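Local structure of minor fimbrium anchoring subunit Mfa2 (Porphyromonas gingivalis, 5NFI) at residues Gly4-Phe9 / Tyr132-Ala137; Leu39-Val44 / Trp56-Glu61; Asp63-Ile68 / Val119-Asn124. The protein anchors the minor fimbriae in the outer membrane through its interaction with Mfa1 and regulates fimbrial length. All blocks are in the same frame, centred on the assembly; numbering follows the deposited sequence.

Contact 1 (Gly4-Phe9 / Tyr132-Ala137)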
ATOM      1  N   GLY A   4     -15.098  20.267  16.785  1.00 70.93           N
ATOM      2  CA  GLY A   4     -14.551  19.340  15.819  1.00 68.31           C
ATOM      3  C   GLY A   4     -13.669  19.984  14.774  1.00 67.36           C
ATOM      4  O   GLY A   4     -13.548  21.203  14.711  1.00 67.90           O
ATOM      5  N   VAL A   5     -13.039  19.133  13.968  1.00 65.78           N
ATOM      6  CA  VAL A   5     -12.149  19.551  12.889  1.00 64.91           C
ATOM      7  C   VAL A   5     -12.799  19.272  11.547  1.00 63.67           C
ATOM      8  O   VAL A   5     -13.207  18.150  11.294  1.00 61.85           O
ATOM      9  CB  VAL A   5     -10.792  18.790  12.908  1.00 72.84           C
ATOM     10  CG1 VAL A   5      -9.841  19.383  11.878  1.00 72.69           C
ATOM     11  CG2 VAL A   5     -10.169  18.819  14.280  1.00 73.31           C
ATOM     12  N   TYR A   6     -12.889  20.266  10.674  1.00 64.21           N
ATOM     13  CA  TYR A   6     -13.275  19.959   9.307  1.00 63.74           C
ATOM     14  C   TYR A   6     -12.022  19.564   8.535  1.00 61.83           C
ATOM     15  O   TYR A   6     -10.998  20.233   8.623  1.00 61.95           O
ATOM     16  CB  TYR A   6     -13.980  21.136   8.633  1.00 66.73           C
ATOM     17  CG  TYR A   6     -15.372  21.395   9.159  1.00 69.50           C
ATOM     18  CD1 TYR A   6     -16.441  20.587   8.784  1.00 70.03           C
ATOM     19  CD2 TYR A   6     -15.622  22.456  10.024  1.00 71.30           C
ATOM     20  CE1 TYR A   6     -17.723  20.833   9.271  1.00 72.06           C
ATOM     21  CE2 TYR A   6     -16.878  22.698  10.502  1.00 73.33           C
ATOM     22  CZ  TYR A   6     -17.928  21.887  10.128  1.00 74.07           C
ATOM     23  OH  TYR A   6     -19.195  22.145  10.616  1.00 76.74           O
ATOM     24  N   VAL A   7     -12.110  18.465   7.794  1.00 60.09           N
ATOM     25  CA  VAL A   7     -10.966  17.951   7.055  1.00 59.04           C
ATOM     26  C   VAL A   7     -11.274  17.822   5.573  1.00 59.53           C
ATOM     27  O   VAL A   7     -12.301  17.273   5.175  1.00 58.86           O
ATOM     28  CB  VAL A   7     -10.508  16.580   7.582  1.00 55.23           C
ATOM     29  CG1 VAL A   7      -9.321  16.091   6.785  1.00 60.17           C
ATOM     30  CG2 VAL A   7     -10.136  16.670   9.047  1.00 55.25           C
ATOM     31  N   ASN A   8     -10.363  18.359   4.771  1.00 61.04           N
ATOM     32  CA  ASN A   8     -10.431  18.290   3.328  1.00 61.83           C
ATOM     33  C   ASN A   8      -9.448  17.252   2.796  1.00 61.23           C
ATOM     34  O   ASN A   8      -8.278  17.220   3.196  1.00 60.34           O
ATOM     35  CB  ASN A   8     -10.123  19.647   2.718  1.00 63.42           C
ATOM     36  CG  ASN A   8      -9.992  19.583   1.221  1.00 64.32           C
ATOM     37  OD1 ASN A   8      -8.894  19.398   0.685  1.00 60.30           O
ATOM     38  ND2 ASN A   8     -11.120  19.713   0.528  1.00 65.57           N
ATOM     39  N   PHE A   9      -9.905  16.400   1.893  1.00 61.83           N
ATOM     40  CA  PHE A   9      -9.023  15.338   1.447  1.00 62.06           C
ATOM     41  C   PHE A   9      -8.633  15.546   0.006  1.00 64.15           C
ATOM     42  O   PHE A   9      -9.496  15.740  -0.865  1.00 65.97           O
ATOM     43  CB  PHE A   9      -9.669  13.965   1.646  1.00 60.51           C
ATOM     44  CG  PHE A   9      -9.867  13.594   3.092  1.00 60.13           C
ATOM     45  CD1 PHE A   9      -8.776  13.377   3.922  1.00 59.28           C
ATOM     46  CD2 PHE A   9     -11.143  13.459   3.625  1.00 60.74           C
ATOM     47  CE1 PHE A   9      -8.957  13.029   5.255  1.00 58.90           C
ATOM     48  CE2 PHE A   9     -11.328  13.099   4.955  1.00 60.12           C
ATOM     49  CZ  PHE A   9     -10.234  12.882   5.769  1.00 59.20           C
ATOM     50  N   TYR A 132     -15.242  25.658  14.963  1.00 99.94           N
ATOM     51  CA  TYR A 132     -14.545  24.435  14.673  1.00 92.59           C
ATOM     52  C   TYR A 132     -13.267  24.869  13.965  1.00 90.20           C
ATOM     53  O   TYR A 132     -13.169  26.010  13.516  1.00 91.90           O
ATOM     54  CB  TYR A 132     -15.377  23.531  13.772  1.00 89.05           C
ATOM     55  CG  TYR A 132     -16.800  23.317  14.215  1.00 87.83           C
ATOM     56  CD1 TYR A 132     -17.790  24.241  13.907  1.00 89.53           C
ATOM     57  CD2 TYR A 132     -17.162  22.178  14.918  1.00 85.62           C
ATOM     58  CE1 TYR A 132     -19.100  24.045  14.308  1.00 90.21           C
ATOM     59  CE2 TYR A 132     -18.465  21.968  15.315  1.00 86.37           C
ATOM     60  CZ  TYR A 132     -19.431  22.904  15.008  1.00 88.68           C
ATOM     61  OH  TYR A 132     -20.729  22.701  15.404  1.00 89.79           O
ATOM     62  N   ILE A 133     -12.290  23.980  13.844  1.00 86.63           N
ATOM     63  CA  ILE A 133     -11.101  24.313  13.072  1.00 84.38           C
ATOM     64  C   ILE A 133     -11.131  23.594  11.729  1.00 79.67           C
ATOM     65  O   ILE A 133     -12.047  22.824  11.442  1.00 64.20           O
ATOM     66  CB  ILE A 133      -9.810  23.963  13.828  1.00 84.62           C
ATOM     67  CG1 ILE A 133      -9.679  22.457  14.016  1.00 63.36           C
ATOM     68  CG2 ILE A 133      -9.788  24.649  15.181  1.00 66.90           C
ATOM     69  CD1 ILE A 133      -8.569  22.087  14.954  1.00 62.98           C
ATOM     70  N   HIS A 134     -10.142  23.875  10.893  1.00 76.26           N
ATOM     71  CA  HIS A 134     -10.046  23.223   9.596  1.00 71.90           C
ATOM     72  C   HIS A 134      -8.646  22.716   9.351  1.00 69.66           C
ATOM     73  O   HIS A 134      -7.696  23.189   9.969  1.00 69.82           O
ATOM     74  CB  HIS A 134     -10.453  24.175   8.480  1.00 71.70           C
ATOM     75  CG  HIS A 134     -11.887  24.588   8.547  1.00 72.40           C
ATOM     76  ND1 HIS A 134     -12.825  24.181   7.625  1.00 72.38           N
ATOM     77  CD2 HIS A 134     -12.546  25.369   9.435  1.00 73.36           C
ATOM     78  CE1 HIS A 134     -14.001  24.698   7.936  1.00 73.61           C
ATOM     79  NE2 HIS A 134     -13.859  25.423   9.031  1.00 74.34           N
ATOM     80  N   THR A 135      -8.533  21.747   8.449  1.00 68.60           N
ATOM     81  CA  THR A 135      -7.251  21.225   8.021  1.00 69.33           C
ATOM     82  C   THR A 135      -7.423  20.450   6.716  1.00 69.15           C
ATOM     83  O   THR A 135      -8.545  20.213   6.276  1.00 69.26           O
ATOM     84  CB  THR A 135      -6.623  20.319   9.094  1.00 69.54           C
ATOM     85  OG1 THR A 135      -5.264  20.018   8.747  1.00 69.98           O
ATOM     86  CG2 THR A 135      -7.409  19.027   9.237  1.00 68.18           C
ATOM     87  N   ARG A 136      -6.300  20.092   6.094  1.00 68.84           N
ATOM     88  CA  ARG A 136      -6.268  19.270   4.890  1.00 68.55           C
ATOM     89  C   ARG A 136      -5.420  18.039   5.159  1.00 66.99           C
ATOM     90  O   ARG A 136      -4.513  18.082   6.000  1.00 66.63           O
ATOM     91  CB  ARG A 136      -5.686  20.038   3.699  1.00 71.18           C
ATOM     92  CG  ARG A 136      -6.463  21.254   3.309  1.00 74.89           C
ATOM     93  CD  ARG A 136      -5.788  22.061   2.206  1.00 78.44           C
ATOM     94  NE  ARG A 136      -5.826  21.421   0.889  1.00 79.91           N
ATOM     95  CZ  ARG A 136      -4.758  21.106   0.148  1.00 80.92           C
ATOM     96  NH1 ARG A 136      -3.526  21.366   0.578  1.00 82.27           N
ATOM     97  NH2 ARG A 136      -4.923  20.550  -1.048  1.00 80.74           N
ATOM     98  N   ALA A 137      -5.698  16.955   4.432  1.00 65.72           N
ATOM     99  CA  ALA A 137      -4.903  15.729   4.528  1.00 64.90           C
ATOM    100  C   ALA A 137      -4.605  15.143   3.148  1.00 64.99           C
ATOM    101  O   ALA A 137      -5.479  15.103   2.290  1.00 65.63           O
ATOM    102  CB  ALA A 137      -5.618  14.710   5.388  1.00 63.59           C
TER
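Segments 4-9 and 133-137 form a parallel β-ladder, their axes 30° apart, in a β-sandwich domain consistent with the transthyretin clan of this protein. Their parent strands are 3-10 and 133-151. Five backbone hydrogen bonds join 4-9 to 132-137. On the first strand they use Y6 and N8, each through both N-H and C=O, and the carbonyl of G4. The straightest runs from Y6 N to I133 O at 2.8 Å, with the donor lying above the carbonyl plane.

The tightly packed side carries V5, V7, F9, I133, T135 and A137. V5 holds CG1 anti to its backbone N and lays it 3.6 Å from T135 CG2. T135 CG2 sits between its own backbone N and carbonyl carbon, so it also reaches V7 CG2 at 3.6 Å. I133 CG1 lies beside both methyls of V5. The A137 methyl approaches F9 at CD1 and CE1, while V7 CG1 sits over the rim of one face of the F9 ring. V120, L60, I58 and V30, from strands 113-122, 56-60 and 28-33, pack against this face.

The other side is more polar, and it opens to solvent at H134 and R136. Y6, Y132 and H134 form an aromatic cluster there. Y6 turns a ring edge toward the face of Y132 in an offset edge-to-face pair, planes at 65°. The H134 imidazole runs alongside Y6, nearly parallel but slid away, so the two rings barely overlap. E55 accepts a hydrogen bond from H134 ND1. N8 is buried, and its ND2 is satisfied by the carbonyls of K54 and S51. R136 makes a cation-pi contact with Y10. Its NE lies 3.7 Å from N8 OD1, with the guanidinium and amide planes 25° apart.

Contact 2 (Leu39-Val44 / Trp56-Glu61)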
ATOM      1  N   LEU A  39      -6.823   7.129  21.085  1.00 62.50           N
ATOM      2  CA  LEU A  39      -7.982   7.353  20.218  1.00 61.59           C
ATOM      3  C   LEU A  39      -9.066   8.166  20.917  1.00 62.34           C
ATOM      4  O   LEU A  39      -9.538   7.790  21.981  1.00 56.73           O
ATOM      5  CB  LEU A  39      -8.559   6.012  19.750  1.00 53.75           C
ATOM      6  CG  LEU A  39      -9.735   6.002  18.770  1.00 53.19           C
ATOM      7  CD1 LEU A  39      -9.455   6.847  17.541  1.00 52.13           C
ATOM      8  CD2 LEU A  39     -10.032   4.578  18.366  1.00 52.35           C
ATOM      9  N   ARG A  40      -9.451   9.284  20.308  1.00 61.17           N
ATOM     10  CA  ARG A  40     -10.489  10.145  20.865  1.00 60.44           C
ATOM     11  C   ARG A  40     -11.732  10.215  19.985  1.00 60.05           C
ATOM     12  O   ARG A  40     -12.799  10.593  20.451  1.00 62.15           O
ATOM     13  CB  ARG A  40      -9.959  11.560  21.085  1.00 59.45           C
ATOM     14  CG  ARG A  40      -8.938  11.654  22.170  1.00 59.36           C
ATOM     15  CD  ARG A  40      -9.425  10.954  23.411  1.00 59.91           C
ATOM     16  NE  ARG A  40      -8.394  10.894  24.442  1.00 61.01           N
ATOM     17  CZ  ARG A  40      -8.534  10.232  25.583  1.00 62.38           C
ATOM     18  NH1 ARG A  40      -9.672   9.593  25.839  1.00 62.14           N
ATOM     19  NH2 ARG A  40      -7.545  10.220  26.468  1.00 63.11           N
ATOM     20  N   SER A  41     -11.605   9.856  18.717  1.00 57.91           N
ATOM     21  CA  SER A  41     -12.724   9.972  17.804  1.00 57.44           C
ATOM     22  C   SER A  41     -12.595   8.964  16.670  1.00 56.97           C
ATOM     23  O   SER A  41     -11.514   8.822  16.104  1.00 56.86           O
ATOM     24  CB  SER A  41     -12.787  11.385  17.253  1.00 57.68           C
ATOM     25  OG  SER A  41     -13.781  11.481  16.254  1.00 58.17           O
ATOM     26  N   ALA A  42     -13.681   8.268  16.332  1.00 56.99           N
ATOM     27  CA  ALA A  42     -13.653   7.271  15.258  1.00 55.94           C
ATOM     28  C   ALA A  42     -14.840   7.425  14.320  1.00 56.35           C
ATOM     29  O   ALA A  42     -15.982   7.228  14.723  1.00 57.35           O
ATOM     30  CB  ALA A  42     -13.624   5.859  15.836  1.00 55.98           C
ATOM     31  N   ASN A  43     -14.573   7.756  13.062  1.00 55.50           N
ATOM     32  CA  ASN A  43     -15.656   8.094  12.146  1.00 56.06           C
ATOM     33  C   ASN A  43     -15.606   7.352  10.819  1.00 56.32           C
ATOM     34  O   ASN A  43     -14.528   7.089  10.275  1.00 55.07           O
ATOM     35  CB  ASN A  43     -15.655   9.597  11.882  1.00 55.51           C
ATOM     36  CG  ASN A  43     -15.642  10.406  13.158  1.00 56.07           C
ATOM     37  OD1 ASN A  43     -16.666  10.531  13.834  1.00 57.81           O
ATOM     38  ND2 ASN A  43     -14.482  10.953  13.504  1.00 54.92           N
ATOM     39  N   VAL A  44     -16.782   7.036  10.290  1.00 57.77           N
ATOM     40  CA  VAL A  44     -16.893   6.311   9.038  1.00 58.14           C
ATOM     41  C   VAL A  44     -17.769   7.084   8.057  1.00 60.45           C
ATOM     42  O   VAL A  44     -18.869   7.522   8.406  1.00 62.92           O
ATOM     43  CB  VAL A  44     -17.472   4.904   9.271  1.00 51.40           C
ATOM     44  CG1 VAL A  44     -17.630   4.177   7.960  1.00 50.99           C
ATOM     45  CG2 VAL A  44     -16.583   4.104  10.240  1.00 50.60           C
ATOM     46  N   TRP A  56     -15.184  17.192   5.696  1.00 68.65           N
ATOM     47  CA  TRP A  56     -15.832  16.214   6.564  1.00 66.18           C
ATOM     48  C   TRP A  56     -15.553  16.581   8.012  1.00 65.35           C
ATOM     49  O   TRP A  56     -14.397  16.776   8.385  1.00 64.66           O
ATOM     50  CB  TRP A  56     -15.333  14.790   6.264  1.00 63.45           C
ATOM     51  CG  TRP A  56     -15.961  14.171   5.047  1.00 62.85           C
ATOM     52  CD1 TRP A  56     -17.100  13.425   5.004  1.00 62.94           C
ATOM     53  CD2 TRP A  56     -15.489  14.257   3.698  1.00 62.64           C
ATOM     54  NE1 TRP A  56     -17.370  13.038   3.712  1.00 62.90           N
ATOM     55  CE2 TRP A  56     -16.398  13.536   2.892  1.00 62.75           C
ATOM     56  CE3 TRP A  56     -14.389  14.873   3.094  1.00 62.55           C
ATOM     57  CZ2 TRP A  56     -16.243  13.419   1.519  1.00 63.20           C
ATOM     58  CZ3 TRP A  56     -14.233  14.751   1.730  1.00 62.83           C
ATOM     59  CH2 TRP A  56     -15.155  14.031   0.956  1.00 63.34           C
ATOM     60  N   LEU A  57     -16.602  16.687   8.825  1.00 65.55           N
ATOM     61  CA  LEU A  57     -16.438  17.035  10.232  1.00 65.06           C
ATOM     62  C   LEU A  57     -16.015  15.833  11.063  1.00 63.35           C
ATOM     63  O   LEU A  57     -16.635  14.778  11.007  1.00 62.87           O
ATOM     64  CB  LEU A  57     -17.729  17.626  10.797  1.00 66.90           C
ATOM     65  CG  LEU A  57     -17.692  18.059  12.272  1.00 67.57           C
ATOM     66  CD1 LEU A  57     -16.601  19.104  12.547  1.00 67.76           C
ATOM     67  CD2 LEU A  57     -19.045  18.576  12.705  1.00 69.31           C
ATOM     68  N   ILE A  58     -14.949  16.017  11.828  1.00 62.95           N
ATOM     69  CA  ILE A  58     -14.424  15.025  12.746  1.00 62.38           C
ATOM     70  C   ILE A  58     -14.706  15.538  14.151  1.00 64.65           C
ATOM     71  O   ILE A  58     -14.038  16.461  14.633  1.00 65.39           O
ATOM     72  CB  ILE A  58     -12.903  14.790  12.549  1.00 58.57           C
ATOM     73  CG1 ILE A  58     -12.571  14.539  11.075  1.00 58.13           C
ATOM     74  CG2 ILE A  58     -12.417  13.629  13.382  1.00 54.21           C
ATOM     75  CD1 ILE A  58     -13.354  13.391  10.460  1.00 57.68           C
ATOM     76  N   PRO A  59     -15.744  14.985  14.788  1.00 66.09           N
ATOM     77  CA  PRO A  59     -16.117  15.338  16.157  1.00 68.48           C
ATOM     78  C   PRO A  59     -14.960  15.220  17.145  1.00 70.23           C
ATOM     79  O   PRO A  59     -14.231  14.222  17.120  1.00 68.97           O
ATOM     80  CB  PRO A  59     -17.210  14.323  16.477  1.00 67.60           C
ATOM     81  CG  PRO A  59     -17.863  14.098  15.178  1.00 66.67           C
ATOM     82  CD  PRO A  59     -16.776  14.152  14.150  1.00 65.50           C
ATOM     83  N   LEU A  60     -14.795  16.251  17.973  1.00 73.32           N
ATOM     84  CA  LEU A  60     -13.886  16.218  19.115  1.00 75.24           C
ATOM     85  C   LEU A  60     -14.621  16.857  20.285  1.00 79.44           C
ATOM     86  O   LEU A  60     -15.736  17.335  20.115  1.00 80.78           O
ATOM     87  CB  LEU A  60     -12.583  16.959  18.826  1.00 75.24           C
ATOM     88  CG  LEU A  60     -11.768  16.546  17.603  1.00 73.54           C
ATOM     89  CD1 LEU A  60     -10.614  17.490  17.462  1.00 73.97           C
ATOM     90  CD2 LEU A  60     -11.259  15.143  17.777  1.00 72.45           C
ATOM     91  N   GLU A  61     -14.022  16.878  21.471  1.00 81.68           N
ATOM     92  CA  GLU A  61     -14.700  17.478  22.614  1.00 84.27           C
ATOM     93  C   GLU A  61     -13.783  18.310  23.486  1.00 84.99           C
ATOM     94  O   GLU A  61     -13.992  19.510  23.654  1.00 86.51           O
ATOM     95  CB  GLU A  61     -15.364  16.395  23.458  1.00 86.24           C
ATOM     96  CG  GLU A  61     -16.524  15.747  22.751  1.00 87.46           C
ATOM     97  CD  GLU A  61     -17.071  14.572  23.494  1.00 88.79           C
ATOM     98  OE1 GLU A  61     -16.777  14.443  24.704  1.00 89.87           O
ATOM     99  OE2 GLU A  61     -17.790  13.774  22.859  1.00 88.25           O
TER
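The flat carboxamide of N43 has P59 on one side of its plane, with P59 CD 3.6 Å from N43 OD1. I58 CG2 comes to its amino end obliquely, from the same side, 3.4 Å from N43 ND2. At that end S41 OG accepts a hydrogen bond from N43 ND2 at 2.9 Å, tilted 24° out of the amide plane.

Segments 39-44 and 56-60 run roughly antiparallel, at 146°. The side chains of S41 and N43 reach the backbone and side chains of 58-60. Strand 39-45 pairs with 28-33, and 56-60 with 3-10. The two are the end strands of one curled run, brought together here without a backbone ladder between them. R40 and S41 both face A32 in a classic β-bulge. S41 and N43 point toward 56-61. S41 OG lies anti to its backbone N (chi1 174°) and donates to P59 O at 2.9 Å, in the carbonyl plane. L60 CD2 packs against S41 CB, and I58 and L60 lean on V30 and A32.

The S41 hydroxyl thus works both ways: it accepts from N43 ND2 and donates to P59 O. This is consistent with the NH2 end of N43 facing S41, since the hydroxyl proton is used on P59 O. N43 ND2 has a second, weak bond to V30 O. The link between the two end strands is made by neutral groups, so it should depend little on ionisation.

Contact 3 (Asp63-Ile68 / Val119-Asn124)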
ATOM      1  N   ASP A  63     -10.564  20.384  24.431  1.00 83.82           N
ATOM      2  CA  ASP A  63      -9.514  21.195  23.810  1.00 82.44           C
ATOM      3  C   ASP A  63      -8.179  20.453  23.780  1.00 79.89           C
ATOM      4  O   ASP A  63      -7.933  19.586  24.612  1.00 79.46           O
ATOM      5  CB  ASP A  63      -9.347  22.528  24.559  1.00 84.31           C
ATOM      6  CG  ASP A  63     -10.655  23.275  24.730  1.00 85.18           C
ATOM      7  OD1 ASP A  63     -11.670  22.849  24.131  1.00 83.96           O
ATOM      8  OD2 ASP A  63     -10.665  24.293  25.465  1.00 87.40           O
ATOM      9  N   GLY A  64      -7.318  20.796  22.826  1.00 77.97           N
ATOM     10  CA  GLY A  64      -5.988  20.207  22.781  1.00 76.58           C
ATOM     11  C   GLY A  64      -5.393  19.963  21.401  1.00 74.59           C
ATOM     12  O   GLY A  64      -5.920  20.436  20.380  1.00 74.39           O
ATOM     13  N   LEU A  65      -4.275  19.236  21.376  1.00 73.08           N
ATOM     14  CA  LEU A  65      -3.604  18.906  20.121  1.00 71.40           C
ATOM     15  C   LEU A  65      -4.107  17.577  19.614  1.00 69.97           C
ATOM     16  O   LEU A  65      -4.243  16.616  20.377  1.00 70.97           O
ATOM     17  CB  LEU A  65      -2.086  18.859  20.288  1.00 71.87           C
ATOM     18  CG  LEU A  65      -1.357  20.200  20.417  1.00 74.15           C
ATOM     19  CD1 LEU A  65       0.129  19.960  20.588  1.00 75.11           C
ATOM     20  CD2 LEU A  65      -1.634  21.113  19.224  1.00 73.75           C
ATOM     21  N   TYR A  66      -4.403  17.511  18.326  1.00 67.97           N
ATOM     22  CA  TYR A  66      -4.850  16.257  17.754  1.00 65.27           C
ATOM     23  C   TYR A  66      -4.204  16.034  16.408  1.00 64.61           C
ATOM     24  O   TYR A  66      -3.845  16.976  15.707  1.00 65.41           O
ATOM     25  CB  TYR A  66      -6.367  16.222  17.593  1.00 64.04           C
ATOM     26  CG  TYR A  66      -7.170  16.334  18.866  1.00 64.11           C
ATOM     27  CD1 TYR A  66      -7.441  17.575  19.432  1.00 65.37           C
ATOM     28  CD2 TYR A  66      -7.695  15.203  19.481  1.00 62.89           C
ATOM     29  CE1 TYR A  66      -8.195  17.681  20.585  1.00 65.94           C
ATOM     30  CE2 TYR A  66      -8.444  15.300  20.633  1.00 63.30           C
ATOM     31  CZ  TYR A  66      -8.696  16.538  21.181  1.00 64.57           C
ATOM     32  OH  TYR A  66      -9.448  16.642  22.331  1.00 65.00           O
ATOM     33  N   THR A  67      -4.046  14.765  16.060  1.00 62.88           N
ATOM     34  CA  THR A  67      -3.647  14.396  14.718  1.00 60.52           C
ATOM     35  C   THR A  67      -4.736  13.482  14.184  1.00 58.94           C
ATOM     36  O   THR A  67      -5.339  12.702  14.934  1.00 58.48           O
ATOM     37  CB  THR A  67      -2.280  13.688  14.680  1.00 59.15           C
ATOM     38  OG1 THR A  67      -1.341  14.410  15.483  1.00 60.21           O
ATOM     39  CG2 THR A  67      -1.774  13.610  13.253  1.00 58.00           C
ATOM     40  N   ILE A  68      -5.004  13.596  12.895  1.00 57.97           N
ATOM     41  CA  ILE A  68      -6.022  12.781  12.278  1.00 56.66           C
ATOM     42  C   ILE A  68      -5.381  11.772  11.328  1.00 56.39           C
ATOM     43  O   ILE A  68      -4.514  12.126  10.526  1.00 57.70           O
ATOM     44  CB  ILE A  68      -7.042  13.664  11.557  1.00 56.31           C
ATOM     45  CG1 ILE A  68      -8.224  13.914  12.496  1.00 57.73           C
ATOM     46  CG2 ILE A  68      -7.509  13.024  10.263  1.00 54.87           C
ATOM     47  CD1 ILE A  68      -9.111  15.049  12.090  1.00 58.96           C
ATOM     48  N   VAL A 119      -0.722  18.306  12.716  1.00 61.30           N
ATOM     49  CA  VAL A 119      -1.236  18.491  14.046  1.00 61.79           C
ATOM     50  C   VAL A 119      -2.108  19.734  14.068  1.00 63.81           C
ATOM     51  O   VAL A 119      -1.677  20.824  13.658  1.00 65.87           O
ATOM     52  CB  VAL A 119      -0.117  18.649  15.069  1.00 63.10           C
ATOM     53  CG1 VAL A 119      -0.708  18.888  16.467  1.00 63.62           C
ATOM     54  CG2 VAL A 119       0.792  17.447  15.046  1.00 60.16           C
ATOM     55  N   VAL A 120      -3.335  19.567  14.544  1.00 63.13           N
ATOM     56  CA  VAL A 120      -4.267  20.674  14.678  1.00 63.50           C
ATOM     57  C   VAL A 120      -4.556  20.891  16.144  1.00 64.89           C
ATOM     58  O   VAL A 120      -4.132  20.093  16.985  1.00 64.88           O
ATOM     59  CB  VAL A 120      -5.573  20.415  13.913  1.00 61.59           C
ATOM     60  CG1 VAL A 120      -5.284  20.260  12.429  1.00 60.96           C
ATOM     61  CG2 VAL A 120      -6.278  19.188  14.453  1.00 59.39           C
ATOM     62  N   GLU A 121      -5.295  21.951  16.449  1.00 66.48           N
ATOM     63  CA  GLU A 121      -5.475  22.363  17.829  1.00 67.88           C
ATOM     64  C   GLU A 121      -6.827  23.009  18.117  1.00 68.59           C
ATOM     65  O   GLU A 121      -7.115  24.095  17.612  1.00 69.52           O
ATOM     66  CB  GLU A 121      -4.353  23.321  18.197  1.00 70.20           C
ATOM     67  CG  GLU A 121      -4.394  23.871  19.592  1.00 72.85           C
ATOM     68  CD  GLU A 121      -3.238  24.810  19.805  1.00 75.94           C
ATOM     69  OE1 GLU A 121      -2.368  24.838  18.896  1.00 76.37           O
ATOM     70  OE2 GLU A 121      -3.209  25.533  20.831  1.00 77.74           O
ATOM     71  N   LEU A 122      -7.650  22.330  18.921  1.00 68.03           N
ATOM     72  CA  LEU A 122      -8.830  22.955  19.523  1.00 69.27           C
ATOM     73  C   LEU A 122      -8.410  23.871  20.659  1.00 70.88           C
ATOM     74  O   LEU A 122      -7.812  23.406  21.637  1.00 70.80           O
ATOM     75  CB  LEU A 122      -9.800  21.917  20.068  1.00 68.50           C
ATOM     76  CG  LEU A 122     -10.859  21.325  19.151  1.00 67.84           C
ATOM     77  CD1 LEU A 122     -11.985  20.764  20.010  1.00 67.84           C
ATOM     78  CD2 LEU A 122     -11.365  22.360  18.169  1.00 68.79           C
ATOM     79  N   LYS A 123      -8.728  25.157  20.550  1.00 72.82           N
ATOM     80  CA  LYS A 123      -8.274  26.108  21.553  1.00 76.07           C
ATOM     81  C   LYS A 123      -9.441  26.470  22.475  1.00 78.22           C
ATOM     82  O   LYS A 123     -10.600  26.268  22.116  1.00 77.23           O
ATOM     83  CB  LYS A 123      -7.691  27.347  20.882  1.00 78.45           C
ATOM     84  CG  LYS A 123      -6.317  27.138  20.251  1.00 78.97           C
ATOM     85  CD  LYS A 123      -6.169  27.999  18.997  1.00 80.35           C
ATOM     86  CE  LYS A 123      -4.732  28.427  18.740  1.00 74.70           C
ATOM     87  NZ  LYS A 123      -4.691  29.479  17.682  1.00 83.35           N
ATOM     88  N   ASN A 124      -9.140  26.998  23.660  1.00 81.44           N
ATOM     89  CA  ASN A 124     -10.181  27.285  24.638  1.00 84.36           C
ATOM     90  C   ASN A 124     -11.176  28.302  24.103  1.00 86.82           C
ATOM     91  O   ASN A 124     -10.870  29.493  23.965  1.00 87.82           O
ATOM     92  CB  ASN A 124      -9.588  27.781  25.954  1.00 86.44           C
ATOM     93  CG  ASN A 124     -10.641  27.907  27.053  1.00 88.10           C
ATOM     94  OD1 ASN A 124     -11.828  27.648  26.830  1.00 87.74           O
ATOM     95  ND2 ASN A 124     -10.208  28.294  28.249  1.00 90.14           N
TER
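This is an antiparallel strand pairing at the surface, about 28 Å from the centre of the chain to the centre of the contact, where the start of strand 64-72 meets the end of strand 113-122. Four backbone hydrogen bonds hold it. G64 and L122 exchange two, and Y66 and V120 exchange two more. The Y66 N to V120 O bond, 2.9 Å, is nearly straight at 168°, although its donor stands above the carbonyl plane. G64 N meets L122 O on a lone pair at 2.9 Å.

L65 and E121 form the non-hydrogen-bonded pair between these two, on the outer face. L65 CG is anti to its carbonyl carbon (chi1 -75°), which brings L65 CD2 across to V119 CG1 at 3.7 Å. The same methyl, L65 CD2, lies 3.7 Å from E121 CB, beside the extended glutamate chain.

In the β-sandwich, consistent with the transthyretin clan, the face with Y66, V120 and L122 turns inward. Y66 and L122 pack on L60 of strand 56-60, while V120 meets V5 and I133. V120 CG2 occupies the position between its backbone N and carbonyl carbon and packs on Y66 CB at 4.3 Å.

D63 precedes the strand, and its carboxylate leans toward N124. G64 takes backbone angles at which a side chain would press on the preceding carbonyl oxygen. Outside the two segments, R3 donates to K123 O and has a long, weak ionic contact with D63 OD1. N124 OD1 accepts from E126 N.

In the fold
The three contacts lie on the same side of the chain's centre, in one curled run of strands. Their centres are about 11 Å (1 to 2), 11 Å (1 to 3) and 12 Å (2 to 3) apart. Contacts 1 and 2 share a strand border: V5 O and I58 N lie 2.8 Å apart, a probable hydrogen bond, and V7 N is 2.9 Å from W56 O. Contacts 1 and 3 meet where strands 113-122 and 133-151 are neighbours, with I133 CD1 3.6 Å from V120 CB. I68 ties all three together. I68 CD1 lies 3.6 Å from V7 CG2 and 3.6 Å from I58 CG1.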